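Local coordinates for protein diaminopimelate decarboxylase (Phaeodactylum tricornutum, PDB 7JPJ) that probably decarboxylates diaminopimelate, the last step of lysine biosynthesis, with pyridoxal 5'-phosphate as cofactor, and acts as an obligate dimer, at residues P63-L68 against M90-P95; E129-H134 against K138-G143; L362-P367 against A374-R379. All coordinates share one frame; numbering follows the deposited sequence.

Interaction 1 (P63-L68 against M90-P95)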
loop_
_atom_site.group_PDB
_atom_site.type_symbol
_atom_site.label_atom_id
_atom_site.label_comp_id
_atom_site.label_asym_id
_atom_site.label_seq_id
_atom_site.Cartn_x
_atom_site.Cartn_y
_atom_site.Cartn_z
ATOM N N PRO A 63 -2.598 11.119 -10.319
ATOM C CA PRO A 63 -2.361 12.567 -10.246
ATOM C C PRO A 63 -1.285 13.100 -11.184
ATOM O O PRO A 63 -0.824 14.228 -10.991
ATOM C CB PRO A 63 -1.954 12.769 -8.779
ATOM C CG PRO A 63 -1.435 11.417 -8.317
ATOM C CD PRO A 63 -1.770 10.377 -9.354
ATOM N N ASN A 64 -0.881 12.328 -12.192
ATOM C CA ASN A 64 0.146 12.802 -13.114
ATOM C C ASN A 64 -0.305 14.075 -13.821
ATOM O O ASN A 64 -1.458 14.199 -14.244
ATOM C CB ASN A 64 0.485 11.725 -14.145
ATOM C CG ASN A 64 1.672 12.106 -15.016
ATOM O OD1 ASN A 64 1.546 12.914 -15.936
ATOM N ND2 ASN A 64 2.833 11.530 -14.724
ATOM N N ALA A 65 0.626 15.025 -13.954
ATOM C CA ALA A 65 0.274 16.350 -14.455
ATOM C C ALA A 65 -0.239 16.293 -15.887
ATOM O O ALA A 65 -1.143 17.052 -16.260
ATOM C CB ALA A 65 1.479 17.283 -14.354
ATOM N N SER A 66 0.323 15.401 -16.707
ATOM C CA SER A 66 -0.155 15.261 -18.078
ATOM C C SER A 66 -1.622 14.851 -18.110
ATOM O O SER A 66 -2.395 15.349 -18.937
ATOM C CB SER A 66 0.705 14.248 -18.834
ATOM O OG SER A 66 2.049 14.687 -18.914
ATOM N N ILE A 67 -2.027 13.945 -17.219
ATOM C CA ILE A 67 -3.440 13.583 -17.132
ATOM C C ILE A 67 -4.271 14.792 -16.720
ATOM O O ILE A 67 -5.350 15.042 -17.272
ATOM C CB ILE A 67 -3.632 12.402 -16.161
ATOM C CG1 ILE A 67 -2.689 11.252 -16.525
ATOM C CG2 ILE A 67 -5.078 11.931 -16.168
ATOM C CD1 ILE A 67 -2.970 10.632 -17.879
ATOM N N LEU A 68 -3.779 15.567 -15.750
ATOM C CA LEU A 68 -4.473 16.787 -15.353
ATOM C C LEU A 68 -4.556 17.769 -16.513
ATOM O O LEU A 68 -5.612 18.358 -16.768
ATOM C CB LEU A 68 -3.769 17.432 -14.160
ATOM C CG LEU A 68 -3.802 16.674 -12.837
ATOM C CD1 LEU A 68 -3.165 17.519 -11.747
ATOM C CD2 LEU A 68 -5.225 16.296 -12.470
ATOM N N MET A 90 -2.852 22.930 -9.224
ATOM C CA MET A 90 -2.535 24.276 -9.680
ATOM C C MET A 90 -1.149 24.336 -10.305
ATOM O O MET A 90 -0.886 25.205 -11.143
ATOM C CB MET A 90 -2.657 25.262 -8.521
ATOM C CG MET A 90 -4.096 25.570 -8.153
ATOM S SD MET A 90 -4.258 26.884 -6.935
ATOM C CE MET A 90 -3.258 26.220 -5.604
ATOM N N ASP A 91 -0.255 23.418 -9.924
ATOM C CA ASP A 91 1.052 23.352 -10.566
ATOM C C ASP A 91 0.946 22.862 -12.004
ATOM O O ASP A 91 1.760 23.250 -12.850
ATOM C CB ASP A 91 1.987 22.448 -9.763
ATOM C CG ASP A 91 2.694 23.191 -8.646
ATOM O OD1 ASP A 91 2.761 24.437 -8.716
ATOM O OD2 ASP A 91 3.180 22.533 -7.697
ATOM N N ALA A 92 -0.046 22.020 -12.301
ATOM C CA ALA A 92 -0.259 21.500 -13.647
ATOM C C ALA A 92 -1.019 22.464 -14.548
ATOM O O ALA A 92 -1.309 22.115 -15.698
ATOM C CB ALA A 92 -1.003 20.165 -13.581
ATOM N N GLY A 93 -1.349 23.658 -14.059
ATOM C CA GLY A 93 -2.049 24.650 -14.846
ATOM C C GLY A 93 -3.542 24.719 -14.624
ATOM O O GLY A 93 -4.209 25.524 -15.282
ATOM N N VAL A 94 -4.087 23.907 -13.731
ATOM C CA VAL A 94 -5.530 23.956 -13.475
ATOM C C VAL A 94 -5.856 25.230 -12.702
ATOM O O VAL A 94 -5.248 25.480 -11.645
ATOM C CB VAL A 94 -5.978 22.711 -12.705
ATOM C CG1 VAL A 94 -7.447 22.814 -12.327
ATOM C CG2 VAL A 94 -5.728 21.458 -13.533
ATOM N N PRO A 95 -6.770 26.069 -13.186
ATOM C CA PRO A 95 -7.150 27.258 -12.419
ATOM C C PRO A 95 -7.851 26.870 -11.128
ATOM O O PRO A 95 -8.466 25.806 -11.024
ATOM C CB PRO A 95 -8.098 28.009 -13.366
ATOM C CG PRO A 95 -7.830 27.434 -14.728
ATOM C CD PRO A 95 -7.456 26.007 -14.485
#
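Ala-65 and Ala-92 bring the two backbones together, their CA atoms lying 5.2 Å apart, at a point where one helix begins and another has just ended. Asn-64 occupies the N-cap position before the helix that starts at Ala-65, and its OD1 accepts from Ser-66 N at 2.9 Å, with the donor nitrogen 23° out of the carbonyl plane. Asparagine suits this place because a short side chain turned anti to its own N (chi1 -173°) can reach back to an amide that the first turn leaves without a helical acceptor; the amide nitrogen ND2 is used separately, by Glu-412. On the other segment the chain leaves its helix through a Schellman motif at Gly-93, whose positive phi would press a side chain against the preceding carbonyl. The two segments exchange no hydrogen bonds; what joins them is apolar.

Both helices, 65-73 and 83-91, belong to the alpha/beta barrel of the pyridoxal-binding domain, with strand 77-80 between them in sequence, so the contact joins the start of one barrel helix to the turn that ends the next. Its focus is the Ala-92 methyl. Ala-65 CB meets Ala-92 CB at 3.9 Å, and the small size of both residues permits the close backbone approach. Leu-68, one turn further along, comes at the same methyl from another direction: its CD1 lies 3.9 Å from Ala-92 CB, carried there by a CG anti to the carbonyl carbon (chi1 -67°). Leu-68 also reaches Tyr-57 of a barrel strand and Ala-89 of the facing helix. Val-94, beyond the Schellman turn, points its CB toward the first helix, with CG2 4.5 Å from Leu-68 O, and packs on Ile-99. Glu-437 of the second subunit makes a weak hydrogen bond to Ala-65 N.

Interaction 2 (E129-H134 against K138-G143)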
loop_
_atom_site.group_PDB
_atom_site.type_symbol
_atom_site.label_atom_id
_atom_site.label_comp_id
_atom_site.label_asym_id
_atom_site.label_seq_id
_atom_site.Cartn_x
_atom_site.Cartn_y
_atom_site.Cartn_z
ATOM N N GLU A 129 -17.437 25.125 10.860
ATOM C CA GLU A 129 -17.228 26.143 11.884
ATOM C C GLU A 129 -15.905 26.871 11.679
ATOM O O GLU A 129 -15.833 28.093 11.855
ATOM C CB GLU A 129 -17.288 25.510 13.273
ATOM C CG GLU A 129 -18.688 25.106 13.705
ATOM C CD GLU A 129 -18.694 24.343 15.015
ATOM O OE1 GLU A 129 -17.629 23.807 15.394
ATOM O OE2 GLU A 129 -19.758 24.283 15.664
ATOM N N ARG A 130 -14.849 26.142 11.306
ATOM C CA ARG A 130 -13.575 26.791 11.010
ATOM C C ARG A 130 -13.700 27.718 9.806
ATOM O O ARG A 130 -13.133 28.817 9.795
ATOM C CB ARG A 130 -12.490 25.738 10.773
ATOM C CG ARG A 130 -12.118 24.930 12.013
ATOM C CD ARG A 130 -11.073 23.871 11.695
ATOM N NE ARG A 130 -9.818 24.469 11.251
ATOM C CZ ARG A 130 -8.807 23.786 10.722
ATOM N NH1 ARG A 130 -8.899 22.471 10.568
ATOM N NH2 ARG A 130 -7.704 24.421 10.346
ATOM N N PHE A 131 -14.445 27.291 8.783
ATOM C CA PHE A 131 -14.705 28.158 7.638
ATOM C C PHE A 131 -15.516 29.379 8.054
ATOM O O PHE A 131 -15.203 30.510 7.667
ATOM C CB PHE A 131 -15.432 27.367 6.549
ATOM C CG PHE A 131 -15.571 28.104 5.247
ATOM C CD1 PHE A 131 -14.582 28.021 4.282
ATOM C CD2 PHE A 131 -16.695 28.868 4.985
ATOM C CE1 PHE A 131 -14.711 28.691 3.080
ATOM C CE2 PHE A 131 -16.827 29.541 3.790
ATOM C CZ PHE A 131 -15.833 29.452 2.835
ATOM N N GLY A 132 -16.562 29.167 8.855
ATOM C CA GLY A 132 -17.400 30.280 9.274
ATOM C C GLY A 132 -16.689 31.244 10.206
ATOM O O GLY A 132 -16.928 32.453 10.160
ATOM N N GLU A 133 -15.816 30.723 11.075
ATOM C CA GLU A 133 -15.031 31.588 11.952
ATOM C C GLU A 133 -14.161 32.546 11.148
ATOM O O GLU A 133 -13.971 33.704 11.540
ATOM C CB GLU A 133 -14.161 30.744 12.889
ATOM C CG GLU A 133 -14.889 30.173 14.101
ATOM C CD GLU A 133 -14.008 29.260 14.949
ATOM O OE1 GLU A 133 -14.502 28.756 15.982
ATOM O OE2 GLU A 133 -12.829 29.045 14.590
ATOM N N HIS A 134 -13.630 32.085 10.016
ATOM C CA HIS A 134 -12.708 32.900 9.235
ATOM C C HIS A 134 -13.432 33.865 8.304
ATOM O O HIS A 134 -12.904 34.941 8.005
ATOM C CB HIS A 134 -11.771 31.997 8.432
ATOM C CG HIS A 134 -10.579 32.709 7.872
ATOM N ND1 HIS A 134 -10.593 33.324 6.639
ATOM C CD2 HIS A 134 -9.338 32.906 8.378
ATOM C CE1 HIS A 134 -9.411 33.868 6.408
ATOM N NE2 HIS A 134 -8.631 33.628 7.448
ATOM N N LYS A 138 -20.182 37.578 5.733
ATOM C CA LYS A 138 -19.566 38.161 4.543
ATOM C C LYS A 138 -20.387 38.064 3.251
ATOM O O LYS A 138 -20.261 38.952 2.401
ATOM C CB LYS A 138 -18.175 37.554 4.334
ATOM C CG LYS A 138 -17.094 38.316 5.093
ATOM C CD LYS A 138 -15.718 37.687 4.957
ATOM C CE LYS A 138 -14.701 38.412 5.835
ATOM N NZ LYS A 138 -14.647 39.879 5.555
ATOM N N GLY A 139 -21.177 37.012 3.019
ATOM C CA GLY A 139 -21.118 35.726 3.681
ATOM C C GLY A 139 -20.638 34.737 2.645
ATOM O O GLY A 139 -21.290 34.532 1.620
ATOM N N ALA A 140 -19.478 34.143 2.908
ATOM C CA ALA A 140 -18.813 33.329 1.904
ATOM C C ALA A 140 -19.689 32.157 1.483
ATOM O O ALA A 140 -20.409 31.570 2.295
ATOM C CB ALA A 140 -17.475 32.827 2.441
ATOM N N LYS A 141 -19.644 31.839 0.193
ATOM C CA LYS A 141 -20.290 30.638 -0.306
ATOM C C LYS A 141 -19.431 29.425 0.015
ATOM O O LYS A 141 -18.202 29.508 0.068
ATOM C CB LYS A 141 -20.535 30.736 -1.814
ATOM C CG LYS A 141 -21.600 31.761 -2.200
ATOM C CD LYS A 141 -21.292 32.462 -3.519
ATOM C CE LYS A 141 -19.803 32.746 -3.689
ATOM N NZ LYS A 141 -19.497 33.300 -5.046
ATOM N N VAL A 142 -20.093 28.292 0.242
ATOM C CA VAL A 142 -19.406 27.070 0.637
ATOM C C VAL A 142 -20.288 25.895 0.256
ATOM O O VAL A 142 -21.511 26.026 0.153
ATOM C CB VAL A 142 -19.073 27.081 2.152
ATOM C CG1 VAL A 142 -20.330 26.848 2.983
ATOM C CG2 VAL A 142 -17.999 26.055 2.483
ATOM N N GLY A 143 -19.659 24.744 0.018
ATOM C CA GLY A 143 -20.372 23.509 -0.207
ATOM C C GLY A 143 -20.488 22.702 1.074
ATOM O O GLY A 143 -19.724 22.888 2.018
#
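Phe-131 and Val-142 approach from opposite directions, and the aromatic ring carries the close contacts. With CG anti to the backbone N (chi1 -171°), the phenylalanine leaves its helix toward the strand and presents one face to Val-142. The CG2 methyl sits over the middle of that face, 3.9 Å from the ring centroid and only 10° off the ring normal, a CH-pi contact. The valine can do this because CG2 is itself anti to its N, while CG1 takes the tighter place between N and the carbonyl carbon. Near the far end of the ring, Ala-140 CB lies 3.6 Å from Phe-131 CE2, and Lys-141 O comes obliquely to within 3.6 Å of Phe-131 CZ. Lys-141 points its CB away from the helix and packs on Glu-196 and Glu-198, acids that suit a lysine here.

Phe-110 and Val-114 of helix 110-116 also pack on the ring. A serine in place of Phe-131 would probably open a gap between helix and strand and deprive the Val-142 methyl of its aromatic face. The arrangement is that of a beta-alpha-beta unit, strand 119-122, helix 125-134 and strand 141-147, of the TIM-barrel-like domain.

Interaction 3 (L362-P367 against A374-R379)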
loop_
_atom_site.group_PDB
_atom_site.type_symbol
_atom_site.label_atom_id
_atom_site.label_comp_id
_atom_site.label_asym_id
_atom_site.label_seq_id
_atom_site.Cartn_x
_atom_site.Cartn_y
_atom_site.Cartn_z
ATOM N N LEU A 362 1.061 -11.343 -4.596
ATOM C CA LEU A 362 0.421 -12.197 -5.584
ATOM C C LEU A 362 -0.322 -11.329 -6.590
ATOM O O LEU A 362 -1.035 -10.396 -6.202
ATOM C CB LEU A 362 -0.530 -13.179 -4.896
ATOM C CG LEU A 362 -1.421 -14.079 -5.745
ATOM C CD1 LEU A 362 -0.585 -14.865 -6.734
ATOM C CD2 LEU A 362 -2.204 -15.008 -4.839
ATOM N N MET A 363 -0.151 -11.628 -7.877
ATOM C CA MET A 363 -0.767 -10.848 -8.944
ATOM C C MET A 363 -1.989 -11.521 -9.558
ATOM O O MET A 363 -2.718 -10.867 -10.311
ATOM C CB MET A 363 0.257 -10.557 -10.046
ATOM C CG MET A 363 1.349 -9.586 -9.631
ATOM S SD MET A 363 0.689 -8.040 -8.978
ATOM C CE MET A 363 1.467 -6.839 -10.059
ATOM N N THR A 364 -2.230 -12.799 -9.267
ATOM C CA THR A 364 -3.399 -13.525 -9.764
ATOM C C THR A 364 -4.109 -14.184 -8.590
ATOM O O THR A 364 -4.014 -15.402 -8.395
ATOM C CB THR A 364 -3.003 -14.572 -10.807
ATOM O OG1 THR A 364 -1.915 -15.359 -10.308
ATOM C CG2 THR A 364 -2.592 -13.904 -12.104
ATOM N N PRO A 365 -4.835 -13.412 -7.787
ATOM C CA PRO A 365 -5.535 -13.989 -6.638
ATOM C C PRO A 365 -6.931 -14.484 -6.995
ATOM O O PRO A 365 -7.494 -14.168 -8.046
ATOM C CB PRO A 365 -5.613 -12.805 -5.664
ATOM C CG PRO A 365 -5.741 -11.620 -6.563
ATOM C CD PRO A 365 -4.976 -11.945 -7.834
ATOM N N ALA A 366 -7.480 -15.282 -6.086
ATOM C CA ALA A 366 -8.871 -15.684 -6.210
ATOM C C ALA A 366 -9.766 -14.456 -6.064
ATOM O O ALA A 366 -9.472 -13.569 -5.255
ATOM C CB ALA A 366 -9.227 -16.731 -5.154
ATOM N N PRO A 367 -10.853 -14.365 -6.834
ATOM C CA PRO A 367 -11.683 -13.152 -6.811
ATOM C C PRO A 367 -12.175 -12.769 -5.422
ATOM O O PRO A 367 -12.947 -13.503 -4.794
ATOM C CB PRO A 367 -12.851 -13.516 -7.736
ATOM C CG PRO A 367 -12.274 -14.528 -8.668
ATOM C CD PRO A 367 -11.308 -15.331 -7.849
ATOM N N ALA A 374 -4.971 -18.274 -7.711
ATOM C CA ALA A 374 -5.810 -18.532 -8.872
ATOM C C ALA A 374 -4.933 -18.511 -10.113
ATOM O O ALA A 374 -3.982 -17.729 -10.192
ATOM C CB ALA A 374 -6.939 -17.504 -8.994
ATOM N N GLU A 375 -5.249 -19.374 -11.073
ATOM C CA GLU A 375 -4.491 -19.483 -12.310
ATOM C C GLU A 375 -5.276 -18.870 -13.461
ATOM O O GLU A 375 -6.495 -19.045 -13.555
ATOM C CB GLU A 375 -4.169 -20.941 -12.640
ATOM C CG GLU A 375 -3.339 -21.664 -11.600
ATOM C CD GLU A 375 -2.991 -23.075 -12.030
ATOM O OE1 GLU A 375 -3.387 -23.468 -13.150
ATOM O OE2 GLU A 375 -2.318 -23.789 -11.254
ATOM N N GLN A 376 -4.570 -18.164 -14.340
ATOM C CA GLN A 376 -5.145 -17.636 -15.568
ATOM C C GLN A 376 -4.514 -18.332 -16.767
ATOM O O GLN A 376 -3.304 -18.581 -16.786
ATOM C CB GLN A 376 -4.941 -16.120 -15.673
ATOM C CG GLN A 376 -5.515 -15.327 -14.507
ATOM C CD GLN A 376 -5.628 -13.838 -14.805
ATOM O OE1 GLN A 376 -5.548 -13.414 -15.959
ATOM N NE2 GLN A 376 -5.814 -13.036 -13.759
ATOM N N GLU A 377 -5.336 -18.660 -17.761
ATOM C CA GLU A 377 -4.834 -19.227 -19.007
ATOM C C GLU A 377 -4.298 -18.087 -19.863
ATOM O O GLU A 377 -5.065 -17.238 -20.329
ATOM C CB GLU A 377 -5.933 -19.999 -19.731
ATOM C CG GLU A 377 -5.431 -21.147 -20.604
ATOM C CD GLU A 377 -6.550 -21.822 -21.388
ATOM O OE1 GLU A 377 -6.379 -22.071 -22.605
ATOM O OE2 GLU A 377 -7.607 -22.099 -20.783
ATOM N N LEU A 378 -2.981 -18.049 -20.052
ATOM C CA LEU A 378 -2.326 -17.012 -20.836
ATOM C C LEU A 378 -1.450 -17.657 -21.902
ATOM O O LEU A 378 -1.333 -18.882 -21.986
ATOM C CB LEU A 378 -1.495 -16.076 -19.949
ATOM C CG LEU A 378 -2.098 -15.697 -18.600
ATOM C CD1 LEU A 378 -1.005 -15.336 -17.608
ATOM C CD2 LEU A 378 -3.076 -14.549 -18.768
ATOM N N ARG A 379 -0.844 -16.812 -22.734
ATOM C CA ARG A 379 0.126 -17.292 -23.705
ATOM C C ARG A 379 1.336 -17.868 -22.983
ATOM O O ARG A 379 1.806 -17.308 -21.988
ATOM C CB ARG A 379 0.553 -16.153 -24.634
ATOM C CG ARG A 379 1.737 -16.481 -25.539
ATOM C CD ARG A 379 2.187 -15.262 -26.332
ATOM N NE ARG A 379 3.415 -15.508 -27.087
ATOM C CZ ARG A 379 4.638 -15.285 -26.613
ATOM N NH1 ARG A 379 4.799 -14.816 -25.384
ATOM N NH2 ARG A 379 5.703 -15.533 -27.364
#
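Thr-364 and Ala-374 are joined through two polar links, both involving the threonine. Its hydroxyl OG1 donates to Ala-374 O at 3.1 Å, with the hydroxyl oxygen nearly in line with the C=O bond (C=O...donor angle 170°). The second link is backbone to backbone: Ala-374 N donates to Thr-364 O, also 3.1 Å away, but the bent N-H...O angle of 133° makes it weak. Thus the Ala-374 carbonyl is met by the hydroxyl and its amide, only weakly, by the Thr-364 carbonyl.

The hydroxyl does double duty, since it also accepts from the backbone N of Val-352 on strand 347-353. Threonine is well suited to this, because its OG1 can give and receive at once, and chi1 of 49° places that oxygen between the backbone N and the carbonyl carbon. The same rotation leaves the methyl CG2 facing Gln-376, whose NE2 is 3.7 Å from it; these two side chains cross obliquely, and both rest on Ile-331. Gln-376 thus meets the threonine through van der Waals contact while its backbone pairs with Val-350.

Further along, the Ala-374 methyl nestles against the peptide after Pro-365, with Ala-374 CB 3.5 Å from Pro-365 O and 3.7 Å from Ala-366 N. A side chain no larger than a methyl suits so close an approach to a backbone. Pro-365, whose CB points away from the second segment, offers its carbonyl O to the Ala-374 methyl.

The first segment, mainly loop, meets the start of the second strand at a steep angle, joined locally at Thr-364 and Ala-374. Strand 373-379 itself pairs antiparallel with strand 347-353, and the loop around Thr-364 is tied to both in the mixed beta sheet, the part of the fold that accompanies the barrel in this decarboxylase family.

How the interactions relate
Interactions 1 and 2 both belong to the pyridoxal-binding barrel, with centres 27 Å apart, whereas interaction 3 lies at the mixed beta sheet. Interaction 3 is across the chain's centre from both, 35 Å (centre to centre) from interaction 1 and 51 Å from interaction 2. Two of them come near functional ground: the Leu-68 side chain is about 10 Å from that of Lys-60, the predicted cofactor lysine, which carries no cofactor here, and the Pro-365 side chain is about 12 Å from the bound D-lysine. Interaction 2 is remote from these sites. Interaction 1 has a weak hydrogen bond to the second subunit, and Leu-362 of interaction 3 packs on Thr-165 of that subunit.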